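Local coordinates for protein KLLA0C04147p (Kluyveromyces lactis, PDB 5H2D) that binds ergosterol in its oxysterol-binding (ORD) domain, the part crystallised here, and probably transfers sterols between membranes, at residues A[141-155]-A[392-404]. Numbering follows the deposited sequence.
With SO4 (sulfate ion), chain F.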
loop_
_atom_site.group_PDB
_atom_site.type_symbol
_atom_site.label_atom_id
_atom_site.label_comp_id
_atom_site.label_asym_id
_atom_site.label_seq_id
_atom_site.Cartn_x
_atom_site.Cartn_y
_atom_site.Cartn_z
ATOM N N PHE A 141 5.819 -2.274 8.591
ATOM C CA PHE A 141 6.950 -1.371 8.712
ATOM C C PHE A 141 7.467 -1.022 7.327
ATOM O O PHE A 141 7.480 -1.873 6.431
ATOM C CB PHE A 141 8.096 -1.978 9.530
ATOM C CG PHE A 141 9.243 -1.041 9.695
ATOM C CD1 PHE A 141 9.119 0.077 10.511
ATOM C CD2 PHE A 141 10.418 -1.229 8.994
ATOM C CE1 PHE A 141 10.169 0.974 10.649
ATOM C CE2 PHE A 141 11.475 -0.333 9.126
ATOM C CZ PHE A 141 11.342 0.767 9.958
ATOM N N THR A 142 7.910 0.224 7.159
ATOM C CA THR A 142 8.471 0.639 5.879
ATOM C C THR A 142 9.557 1.682 6.119
ATOM O O THR A 142 9.487 2.471 7.070
ATOM C CB THR A 142 7.370 1.180 4.934
ATOM O OG1 THR A 142 7.940 1.540 3.674
ATOM C CG2 THR A 142 6.696 2.415 5.530
ATOM N N GLU A 143 10.576 1.660 5.252
ATOM C CA GLU A 143 11.664 2.633 5.263
ATOM C C GLU A 143 11.824 3.203 3.863
ATOM O O GLU A 143 11.754 2.465 2.875
ATOM C CB GLU A 143 12.996 2.004 5.707
ATOM C CG GLU A 143 14.186 2.964 5.663
ATOM C CD GLU A 143 15.494 2.330 6.151
ATOM O OE1 GLU A 143 16.491 3.061 6.284
ATOM O OE2 GLU A 143 15.519 1.112 6.406
ATOM N N GLN A 144 12.058 4.513 3.777
ATOM C CA GLN A 144 12.411 5.128 2.495
ATOM C C GLN A 144 13.882 4.803 2.242
ATOM O O GLN A 144 14.775 5.377 2.872
ATOM C CB GLN A 144 12.137 6.628 2.523
ATOM C CG GLN A 144 12.215 7.282 1.137
ATOM C CD GLN A 144 11.048 6.914 0.237
ATOM O OE1 GLN A 144 10.179 6.114 0.597
ATOM N NE2 GLN A 144 11.031 7.507 -0.970
ATOM N N VAL A 145 14.134 3.850 1.328
ATOM C CA VAL A 145 15.489 3.349 1.077
ATOM C C VAL A 145 16.228 4.113 -0.015
ATOM O O VAL A 145 17.461 3.979 -0.128
ATOM C CB VAL A 145 15.437 1.841 0.749
ATOM C CG1 VAL A 145 14.969 1.063 1.967
ATOM C CG2 VAL A 145 14.516 1.568 -0.431
ATOM N N SER A 146 15.526 4.932 -0.812
ATOM C CA SER A 146 16.142 5.751 -1.847
ATOM C C SER A 146 15.324 7.025 -2.022
ATOM O O SER A 146 14.098 7.026 -1.830
ATOM C CB SER A 146 16.234 4.995 -3.187
ATOM O OG SER A 146 16.898 5.767 -4.190
ATOM N N HIS A 147 16.015 8.113 -2.355
ATOM C CA HIS A 147 15.388 9.389 -2.681
ATOM C C HIS A 147 15.516 9.738 -4.155
ATOM O O HIS A 147 14.568 10.264 -4.745
ATOM C CB HIS A 147 15.997 10.502 -1.812
ATOM C CG HIS A 147 15.507 11.884 -2.137
ATOM N ND1 HIS A 147 14.178 12.253 -2.055
ATOM C CD2 HIS A 147 16.176 12.995 -2.525
ATOM C CE1 HIS A 147 14.053 13.526 -2.391
ATOM N NE2 HIS A 147 15.253 14.001 -2.678
ATOM N N HIS A 148 16.658 9.426 -4.768
ATOM C CA HIS A 148 16.829 9.547 -6.213
ATOM C C HIS A 148 17.162 8.179 -6.795
ATOM O O HIS A 148 18.313 7.768 -6.771
ATOM C CB HIS A 148 17.950 10.541 -6.557
ATOM C CG HIS A 148 17.659 11.956 -6.159
ATOM N ND1 HIS A 148 16.519 12.617 -6.556
ATOM C CD2 HIS A 148 18.365 12.834 -5.408
ATOM C CE1 HIS A 148 16.532 13.844 -6.064
ATOM N NE2 HIS A 148 17.642 14.002 -5.366
ATOM N N PRO A 149 16.159 7.443 -7.290
ATOM C CA PRO A 149 14.734 7.769 -7.326
ATOM C C PRO A 149 14.076 7.422 -6.006
ATOM O O PRO A 149 14.687 6.749 -5.183
ATOM C CB PRO A 149 14.211 6.879 -8.448
ATOM C CG PRO A 149 15.067 5.664 -8.349
ATOM C CD PRO A 149 16.432 6.137 -7.916
ATOM N N PRO A 150 12.850 7.893 -5.804
ATOM C CA PRO A 150 12.130 7.573 -4.561
ATOM C C PRO A 150 11.722 6.105 -4.534
ATOM O O PRO A 150 11.009 5.622 -5.423
ATOM C CB PRO A 150 10.916 8.509 -4.602
ATOM C CG PRO A 150 10.701 8.786 -6.087
ATOM C CD PRO A 150 12.100 8.815 -6.679
ATOM N N ILE A 151 12.185 5.388 -3.508
ATOM C CA ILE A 151 11.832 3.983 -3.325
ATOM C C ILE A 151 11.561 3.722 -1.850
ATOM O O ILE A 151 12.347 4.140 -0.992
ATOM C CB ILE A 151 12.945 3.041 -3.815
ATOM C CG1 ILE A 151 13.261 3.329 -5.280
ATOM C CG2 ILE A 151 12.503 1.595 -3.635
ATOM C CD1 ILE A 151 14.400 2.454 -5.831
ATOM N N SER A 152 10.468 3.007 -1.568
ATOM C CA SER A 152 10.102 2.557 -0.230
ATOM C C SER A 152 10.193 1.039 -0.191
ATOM O O SER A 152 9.817 0.366 -1.153
ATOM C CB SER A 152 8.670 2.994 0.128
ATOM O OG SER A 152 8.397 4.325 -0.304
ATOM N N ALA A 153 10.709 0.491 0.911
ATOM C CA ALA A 153 10.682 -0.947 1.149
ATOM C C ALA A 153 9.713 -1.223 2.285
ATOM O O ALA A 153 9.709 -0.496 3.278
ATOM C CB ALA A 153 12.069 -1.475 1.524
ATOM N N THR A 154 8.913 -2.287 2.166
ATOM C CA THR A 154 7.946 -2.618 3.207
ATOM C C THR A 154 8.175 -4.018 3.761
ATOM O O THR A 154 8.831 -4.861 3.148
ATOM C CB THR A 154 6.495 -2.557 2.717
ATOM O OG1 THR A 154 6.211 -3.734 1.951
ATOM C CG2 THR A 154 6.236 -1.300 1.872
ATOM N N TRP A 155 7.579 -4.266 4.922
ATOM C CA TRP A 155 7.634 -5.596 5.534
ATOM C C TRP A 155 6.455 -5.696 6.491
ATOM O O TRP A 155 6.446 -5.013 7.523
ATOM C CB TRP A 155 8.957 -5.788 6.270
ATOM C CG TRP A 155 9.429 -7.217 6.424
ATOM C CD1 TRP A 155 9.292 -8.014 7.526
ATOM C CD2 TRP A 155 10.179 -7.971 5.470
ATOM N NE1 TRP A 155 9.895 -9.231 7.308
ATOM C CE2 TRP A 155 10.444 -9.231 6.051
ATOM C CE3 TRP A 155 10.647 -7.708 4.178
ATOM C CZ2 TRP A 155 11.150 -10.228 5.379
ATOM C CZ3 TRP A 155 11.352 -8.691 3.514
ATOM C CH2 TRP A 155 11.599 -9.939 4.116
ATOM N N ASN A 392 32.934 10.589 -0.252
ATOM C CA ASN A 392 32.873 9.276 -0.895
ATOM C C ASN A 392 32.178 8.254 0.000
ATOM O O ASN A 392 32.563 7.086 0.064
ATOM C CB ASN A 392 34.273 8.792 -1.281
ATOM C CG ASN A 392 34.938 9.688 -2.298
ATOM O OD1 ASN A 392 34.358 10.003 -3.334
ATOM N ND2 ASN A 392 36.163 10.107 -2.008
ATOM N N ILE A 393 31.134 8.699 0.694
ATOM C CA ILE A 393 30.460 7.892 1.704
ATOM C C ILE A 393 29.241 7.240 1.069
ATOM O O ILE A 393 28.369 7.932 0.529
ATOM C CB ILE A 393 30.080 8.745 2.924
ATOM C CG1 ILE A 393 31.351 9.127 3.696
ATOM C CG2 ILE A 393 29.074 8.017 3.816
ATOM C CD1 ILE A 393 31.108 9.564 5.113
ATOM N N THR A 394 29.189 5.909 1.115
ATOM C CA THR A 394 28.078 5.149 0.551
ATOM C C THR A 394 26.922 5.135 1.544
ATOM O O THR A 394 27.074 4.653 2.669
ATOM C CB THR A 394 28.502 3.714 0.233
ATOM O OG1 THR A 394 29.609 3.713 -0.679
ATOM C CG2 THR A 394 27.341 2.938 -0.385
ATOM N N TYR A 395 25.769 5.651 1.132
ATOM C CA TYR A 395 24.610 5.642 2.016
ATOM C C TYR A 395 24.171 4.214 2.310
ATOM O O TYR A 395 24.091 3.373 1.413
ATOM C CB TYR A 395 23.442 6.418 1.396
ATOM C CG TYR A 395 22.220 6.409 2.288
ATOM C CD1 TYR A 395 22.138 7.239 3.400
ATOM C CD2 TYR A 395 21.158 5.549 2.038
ATOM C CE1 TYR A 395 21.034 7.226 4.229
ATOM C CE2 TYR A 395 20.056 5.531 2.865
ATOM C CZ TYR A 395 19.999 6.365 3.953
ATOM O OH TYR A 395 18.914 6.352 4.776
ATOM N N GLN A 396 23.868 3.948 3.578
ATOM C CA GLN A 396 23.382 2.645 4.003
ATOM C C GLN A 396 22.000 2.799 4.615
ATOM O O GLN A 396 21.786 3.640 5.495
ATOM C CB GLN A 396 24.346 1.991 5.000
ATOM C CG GLN A 396 25.694 1.611 4.392
ATOM C CD GLN A 396 26.694 1.138 5.431
ATOM O OE1 GLN A 396 26.598 1.485 6.611
ATOM N NE2 GLN A 396 27.665 0.338 4.995
ATOM N N GLN A 397 21.065 1.981 4.144
ATOM C CA GLN A 397 19.762 1.869 4.775
ATOM C C GLN A 397 19.912 1.325 6.189
ATOM O O GLN A 397 20.862 0.604 6.500
ATOM C CB GLN A 397 18.863 0.941 3.954
ATOM C CG GLN A 397 18.511 1.469 2.562
ATOM C CD GLN A 397 19.649 1.345 1.567
ATOM O OE1 GLN A 397 20.566 0.536 1.739
ATOM N NE2 GLN A 397 19.587 2.135 0.506
ATOM N N ARG A 398 18.960 1.666 7.049
ATOM C CA ARG A 398 19.063 1.251 8.445
ATOM C C ARG A 398 18.424 -0.103 8.720
ATOM O O ARG A 398 18.981 -0.905 9.478
ATOM C CB ARG A 398 18.431 2.308 9.351
ATOM C CG ARG A 398 18.430 1.927 10.807
ATOM C CD ARG A 398 18.067 3.125 11.676
ATOM N NE ARG A 398 19.093 4.159 11.590
ATOM C CZ ARG A 398 18.879 5.418 11.228
ATOM N NH1 ARG A 398 17.656 5.833 10.916
ATOM N NH2 ARG A 398 19.895 6.267 11.186
ATOM N N TRP A 399 17.274 -0.388 8.112
ATOM C CA TRP A 399 16.452 -1.513 8.522
ATOM C C TRP A 399 16.260 -2.553 7.436
ATOM O O TRP A 399 15.655 -3.596 7.706
ATOM C CB TRP A 399 15.076 -1.012 8.991
ATOM C CG TRP A 399 15.159 0.050 10.056
ATOM C CD1 TRP A 399 14.840 1.376 9.932
ATOM C CD2 TRP A 399 15.617 -0.124 11.402
ATOM N NE1 TRP A 399 15.062 2.033 11.128
ATOM C CE2 TRP A 399 15.543 1.130 12.039
ATOM C CE3 TRP A 399 16.085 -1.223 12.128
ATOM C CZ2 TRP A 399 15.918 1.313 13.375
ATOM C CZ3 TRP A 399 16.452 -1.042 13.448
ATOM C CH2 TRP A 399 16.367 0.213 14.060
ATOM N N PHE A 400 16.753 -2.293 6.224
ATOM C CA PHE A 400 16.670 -3.203 5.087
ATOM C C PHE A 400 18.029 -3.254 4.405
ATOM O O PHE A 400 18.823 -2.311 4.485
ATOM C CB PHE A 400 15.637 -2.741 4.042
ATOM C CG PHE A 400 14.211 -2.752 4.522
ATOM C CD1 PHE A 400 13.705 -1.684 5.257
ATOM C CD2 PHE A 400 13.355 -3.789 4.169
ATOM C CE1 PHE A 400 12.367 -1.695 5.693
ATOM C CE2 PHE A 400 12.020 -3.802 4.588
ATOM C CZ PHE A 400 11.529 -2.744 5.351
ATOM N N LYS A 401 18.280 -4.364 3.712
ATOM C CA LYS A 401 19.440 -4.497 2.847
ATOM C C LYS A 401 19.013 -5.183 1.560
ATOM O O LYS A 401 18.232 -6.133 1.590
ATOM C CB LYS A 401 20.570 -5.303 3.514
ATOM C CG LYS A 401 21.746 -5.569 2.580
ATOM C CD LYS A 401 23.050 -5.814 3.327
ATOM C CE LYS A 401 24.222 -5.887 2.343
ATOM N NZ LYS A 401 25.544 -5.657 3.001
ATOM N N LYS A 402 19.530 -4.707 0.435
ATOM C CA LYS A 402 19.182 -5.323 -0.837
ATOM C C LYS A 402 19.844 -6.689 -0.940
ATOM O O LYS A 402 21.054 -6.825 -0.716
ATOM C CB LYS A 402 19.598 -4.426 -1.997
ATOM C CG LYS A 402 19.098 -4.912 -3.365
ATOM C CD LYS A 402 19.613 -4.025 -4.502
ATOM C CE LYS A 402 18.831 -2.724 -4.614
ATOM N NZ LYS A 402 17.503 -2.938 -5.257
ATOM N N GLU A 403 19.043 -7.703 -1.251
ATOM C CA GLU A 403 19.517 -9.072 -1.396
ATOM C C GLU A 403 18.842 -9.696 -2.607
ATOM O O GLU A 403 17.934 -9.114 -3.206
ATOM C CB GLU A 403 19.230 -9.896 -0.137
ATOM C CG GLU A 403 19.863 -9.349 1.138
ATOM C CD GLU A 403 21.357 -9.607 1.207
ATOM O OE1 GLU A 403 21.974 -9.227 2.225
ATOM O OE2 GLU A 403 21.919 -10.185 0.251
ATOM N N ILE A 404 19.288 -10.895 -2.972
ATOM C CA ILE A 404 18.663 -11.663 -4.040
ATOM C C ILE A 404 17.691 -12.651 -3.414
ATOM O O ILE A 404 18.064 -13.432 -2.524
ATOM C CB ILE A 404 19.720 -12.370 -4.906
ATOM C CG1 ILE A 404 20.448 -11.330 -5.771
ATOM C CG2 ILE A 404 19.069 -13.439 -5.762
ATOM C CD1 ILE A 404 21.735 -11.815 -6.388
HETATM S S SO4 F . 17.075 17.048 -4.045
HETATM O O1 SO4 F . 17.098 18.409 -3.512
HETATM O O2 SO4 F . 16.379 16.162 -3.123
HETATM O O3 SO4 F . 16.330 17.044 -5.304
HETATM O O4 SO4 F . 18.445 16.586 -4.270
HETATM O O HOH W 1 17.087 4.509 4.086
#
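Strand 400-404 crosses the hairpin strand 151-155 nearly at a right angle (99°), the segment axes 9.2 Å apart, with the loop before it against strand 141-146. Glu143, its chain extended with CG anti to the backbone N (chi1 177°), grips two successive amides: Arg398 N gives a nearly straight 2.9 Å bond to the syn lone pair of Glu143 OE1, and Trp399 N reaches OE2 on its syn side, slightly out of the carboxylate plane. A water links OE1 to Tyr395 OH and Gln144 O. With an alanine here, both amides would probably lose their acceptor and the loop would be freer to shift. In this ORD, the loop after helix 367-390 and strand 400-404, which pairs with 411-415, pack on one side of the antiparallel hairpin 138-157; the other side touches helix 72-77. At the classic beta bulge of Val145 and Ser146 opposite Ile151, Gln397 CG lies against Val145 CB and CG1, and the bend at chi2 (76°) turns NE2 back to donate to Val145 O (2.9 Å) in the carbonyl plane. Phe400 takes Ala153 CB over its ring centre, 3.7 Å away, with Glu143 OE2 at its edge. The Phe141 edge meets the Trp399 face in an offset edge-to-face pair; Tyr419 packs against both.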